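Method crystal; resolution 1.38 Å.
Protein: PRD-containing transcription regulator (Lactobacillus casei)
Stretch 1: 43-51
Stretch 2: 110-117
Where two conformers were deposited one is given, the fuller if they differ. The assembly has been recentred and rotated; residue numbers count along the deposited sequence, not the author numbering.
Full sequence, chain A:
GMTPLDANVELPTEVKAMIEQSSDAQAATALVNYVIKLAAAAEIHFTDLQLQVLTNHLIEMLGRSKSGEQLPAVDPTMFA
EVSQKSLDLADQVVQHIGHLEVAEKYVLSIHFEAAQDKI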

# COMPACT_ATOMS: atom_id res chain seq x y z
N GLU A 43 -1.98 1.11 -14.41
CA GLU A 43 -1.03 0.32 -15.20
C GLU A 43 0.26 0.02 -14.48
O GLU A 43 1.34 -0.01 -15.06
CB GLU A 43 -0.75 1.00 -16.56
CG GLU A 43 -2.00 1.08 -17.46
CD GLU A 43 -1.74 1.80 -18.80
OE1 GLU A 43 -0.62 1.70 -19.35
OE2 GLU A 43 -2.65 2.48 -19.29
N ILE A 44 0.12 -0.24 -13.17
CA ILE A 44 1.21 -0.66 -12.33
C ILE A 44 0.92 -2.04 -11.79
O ILE A 44 -0.20 -2.31 -11.34
CB ILE A 44 1.34 0.28 -11.14
CG1 ILE A 44 1.65 1.69 -11.63
CG2 ILE A 44 2.40 -0.21 -10.16
CD1 ILE A 44 1.57 2.70 -10.60
N HIS A 45 1.93 -2.89 -11.91
CA HIS A 45 1.83 -4.24 -11.46
C HIS A 45 3.00 -4.58 -10.57
O HIS A 45 4.12 -4.08 -10.78
CB HIS A 45 1.70 -5.18 -12.67
CG HIS A 45 0.44 -4.95 -13.45
ND1 HIS A 45 0.36 -4.04 -14.48
CD2 HIS A 45 -0.81 -5.44 -13.28
CE1 HIS A 45 -0.88 -4.01 -14.94
NE2 HIS A 45 -1.61 -4.85 -14.23
N PHE A 46 2.71 -5.42 -9.59
CA PHE A 46 3.71 -5.87 -8.61
C PHE A 46 4.11 -7.29 -8.93
O PHE A 46 3.23 -8.12 -9.15
CB PHE A 46 3.13 -5.87 -7.19
CG PHE A 46 2.63 -4.52 -6.76
CD1 PHE A 46 3.51 -3.58 -6.29
CD2 PHE A 46 1.27 -4.19 -6.84
CE1 PHE A 46 3.08 -2.28 -5.91
CE2 PHE A 46 0.84 -2.91 -6.46
CZ PHE A 46 1.77 -1.97 -6.04
N THR A 47 5.41 -7.57 -8.87
CA THR A 47 5.82 -8.94 -8.81
C THR A 47 5.39 -9.58 -7.49
O THR A 47 5.03 -8.89 -6.50
CB THR A 47 7.34 -9.07 -8.89
OG1 THR A 47 7.93 -8.53 -7.71
CG2 THR A 47 7.93 -8.43 -10.15
N ASP A 48 5.37 -10.92 -7.43
CA ASP A 48 4.96 -11.55 -6.19
C ASP A 48 5.88 -11.17 -5.01
O ASP A 48 5.41 -10.99 -3.89
CB ASP A 48 4.83 -13.08 -6.36
CG ASP A 48 3.56 -13.51 -7.14
OD1 ASP A 48 2.71 -12.67 -7.50
OD2 ASP A 48 3.41 -14.74 -7.39
N LEU A 49 7.17 -10.98 -5.25
CA LEU A 49 8.07 -10.51 -4.18
C LEU A 49 7.72 -9.07 -3.76
O LEU A 49 7.65 -8.75 -2.54
CB LEU A 49 9.55 -10.55 -4.62
CG LEU A 49 10.14 -11.98 -4.67
CD1 LEU A 49 11.54 -11.97 -5.34
CD2 LEU A 49 10.18 -12.68 -3.28
N GLN A 50 7.49 -8.21 -4.74
CA GLN A 50 7.06 -6.85 -4.42
C GLN A 50 5.75 -6.86 -3.64
O GLN A 50 5.55 -6.03 -2.71
CB GLN A 50 6.91 -6.03 -5.68
CG GLN A 50 8.25 -5.64 -6.27
CD GLN A 50 8.19 -5.12 -7.70
OE1 GLN A 50 7.21 -5.25 -8.41
NE2 GLN A 50 9.29 -4.47 -8.11
N LEU A 51 4.86 -7.75 -4.03
CA LEU A 51 3.59 -7.82 -3.39
C LEU A 51 3.73 -8.26 -1.91
O LEU A 51 2.98 -7.77 -1.06
CB LEU A 51 2.64 -8.69 -4.22
CG LEU A 51 1.25 -8.86 -3.62
CD1 LEU A 51 0.57 -7.49 -3.54
CD2 LEU A 51 0.35 -9.84 -4.38
N ILE A 110 7.04 4.74 -2.33
CA ILE A 110 8.20 4.02 -2.85
C ILE A 110 7.83 2.64 -3.37
O ILE A 110 8.46 2.16 -4.32
CB ILE A 110 9.28 3.93 -1.76
CG1 ILE A 110 9.68 5.31 -1.27
CG2 ILE A 110 10.54 3.14 -2.21
CD1 ILE A 110 10.06 6.31 -2.33
N HIS A 111 6.83 2.00 -2.82
CA HIS A 111 6.38 0.71 -3.30
C HIS A 111 5.85 0.87 -4.71
O HIS A 111 6.13 0.06 -5.57
CB HIS A 111 5.34 0.14 -2.37
CG HIS A 111 5.87 -0.20 -1.03
ND1 HIS A 111 6.09 -1.49 -0.63
CD2 HIS A 111 6.14 0.58 0.05
CE1 HIS A 111 6.55 -1.49 0.62
NE2 HIS A 111 6.59 -0.24 1.06
N PHE A 112 5.03 1.88 -4.97
CA PHE A 112 4.51 2.13 -6.31
C PHE A 112 5.66 2.53 -7.24
O PHE A 112 5.66 2.13 -8.41
CB PHE A 112 3.47 3.26 -6.29
CG PHE A 112 2.19 2.90 -5.64
CD1 PHE A 112 1.29 2.08 -6.27
CD2 PHE A 112 1.82 3.43 -4.43
CE1 PHE A 112 0.07 1.74 -5.67
CE2 PHE A 112 0.62 3.09 -3.81
CZ PHE A 112 -0.23 2.23 -4.37
N GLU A 113 6.62 3.32 -6.78
CA GLU A 113 7.73 3.75 -7.61
C GLU A 113 8.58 2.54 -8.03
O GLU A 113 8.97 2.42 -9.21
CB GLU A 113 8.53 4.80 -6.84
CG GLU A 113 9.42 5.73 -7.67
CD GLU A 113 8.68 6.82 -8.41
OE1 GLU A 113 7.46 6.69 -8.68
OE2 GLU A 113 9.33 7.82 -8.83
N ALA A 114 8.87 1.66 -7.08
CA ALA A 114 9.64 0.44 -7.38
C ALA A 114 8.90 -0.46 -8.37
O ALA A 114 9.53 -1.07 -9.27
CB ALA A 114 9.98 -0.28 -6.10
N ALA A 115 7.60 -0.60 -8.24
CA ALA A 115 6.83 -1.45 -9.14
C ALA A 115 6.82 -0.95 -10.59
O ALA A 115 6.58 -1.74 -11.49
CB ALA A 115 5.40 -1.66 -8.63
N GLN A 116 7.05 0.34 -10.80
CA GLN A 116 7.15 0.97 -12.13
C GLN A 116 8.58 0.95 -12.64
O GLN A 116 8.83 1.44 -13.73
CB GLN A 116 6.67 2.41 -12.04
CG GLN A 116 5.21 2.51 -11.93
CD GLN A 116 4.76 3.88 -11.63
OE1 GLN A 116 4.39 4.63 -12.54
NE2 GLN A 116 4.75 4.25 -10.35
N ASP A 117 9.51 0.42 -11.86
CA ASP A 117 10.94 0.46 -12.18
C ASP A 117 11.38 1.90 -12.38
O ASP A 117 12.03 2.23 -13.38
CB ASP A 117 11.27 -0.37 -13.44
CG ASP A 117 11.06 -1.85 -13.23
OD1 ASP A 117 11.16 -2.32 -12.07
OD2 ASP A 117 10.80 -2.55 -14.24
O HOH W 1 4.38 -1.94 -13.21
O HOH W 2 6.61 -3.33 -2.66
O HOH W 3 9.37 -3.72 -11.07

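A segment that leads into one helix can be seated against the last turn of another without a single direct hydrogen bond between them, provided that apolar side chains fill the gap and water serves the backbone polar groups. The PRD-containing transcription regulator offers a compact example. Residues 44 to 47 run in extended conformation until Thr 47 caps the helix that starts at Asp 48. The second stretch is the end of a helix, closed by a Schellman motif at Asp 117, whose phi is positive; Asp 117 N also donates to Ala 114 O at 3.0 Å. By CA position the chains come closest at Phe 46 and Ala 115, whose CA atoms lie 5.4 Å apart; Ile 44 and Gln 116 follow at 6.2 Å between CA atoms.

Nearby carbonyls do not bond to each other: His 45 O and Ala 115 O, 3.5 Å apart, are both acceptors. Water 1 makes the link instead, accepting from His 45 N at 2.9 Å and donating to Ala 115 O at 2.8 Å. It thus satisfies an amide of the extended segment and a carbonyl near the helix end.

Ala 115 is the centre of the apolar contact. Its small side chain points toward the first stretch and lets the chain approach closely, with Ile 44 CG2 at 3.7 Å from Ala 115 CB and Phe 46 CD1 at 3.6 Å from the same atom. Phe 112, one helical turn earlier, extends this patch: its CD1 lies 4.1 Å from Phe 46 CZ and 4.4 Å from Ile 44 CD1. The Phe 46 ring also presents its edge to a backbone carbonyl, with CE1 3.9 Å from His 111 O, an arrangement that suits the slightly positive rim of an aromatic ring.

The glutamines show how polar side chains can join such a contact once their amides are occupied. Gln 116 NE2 donates to Phe 112 O at 3.0 Å, folding back along its own helix, and the same NE2 rests 3.5 Å from Ile 44 CD1 in a van der Waals contact. Gln 50 closes a reciprocal capping box: Gln 50 N donates to Thr 47 OG1 and Thr 47 N to Gln 50 OE1, each at 3.0 Å. So held, Gln 50 OE1 sits 3.9 Å from Ala 115 CA, while NE2 donates to water 3 at 3.1 Å, which in turn donates to Asp 117 OD1 at 2.5 Å. Water 2 adds a further bridge, donating to Gln 50 O at 2.9 Å and lying 2.8 Å from His 111 ND1.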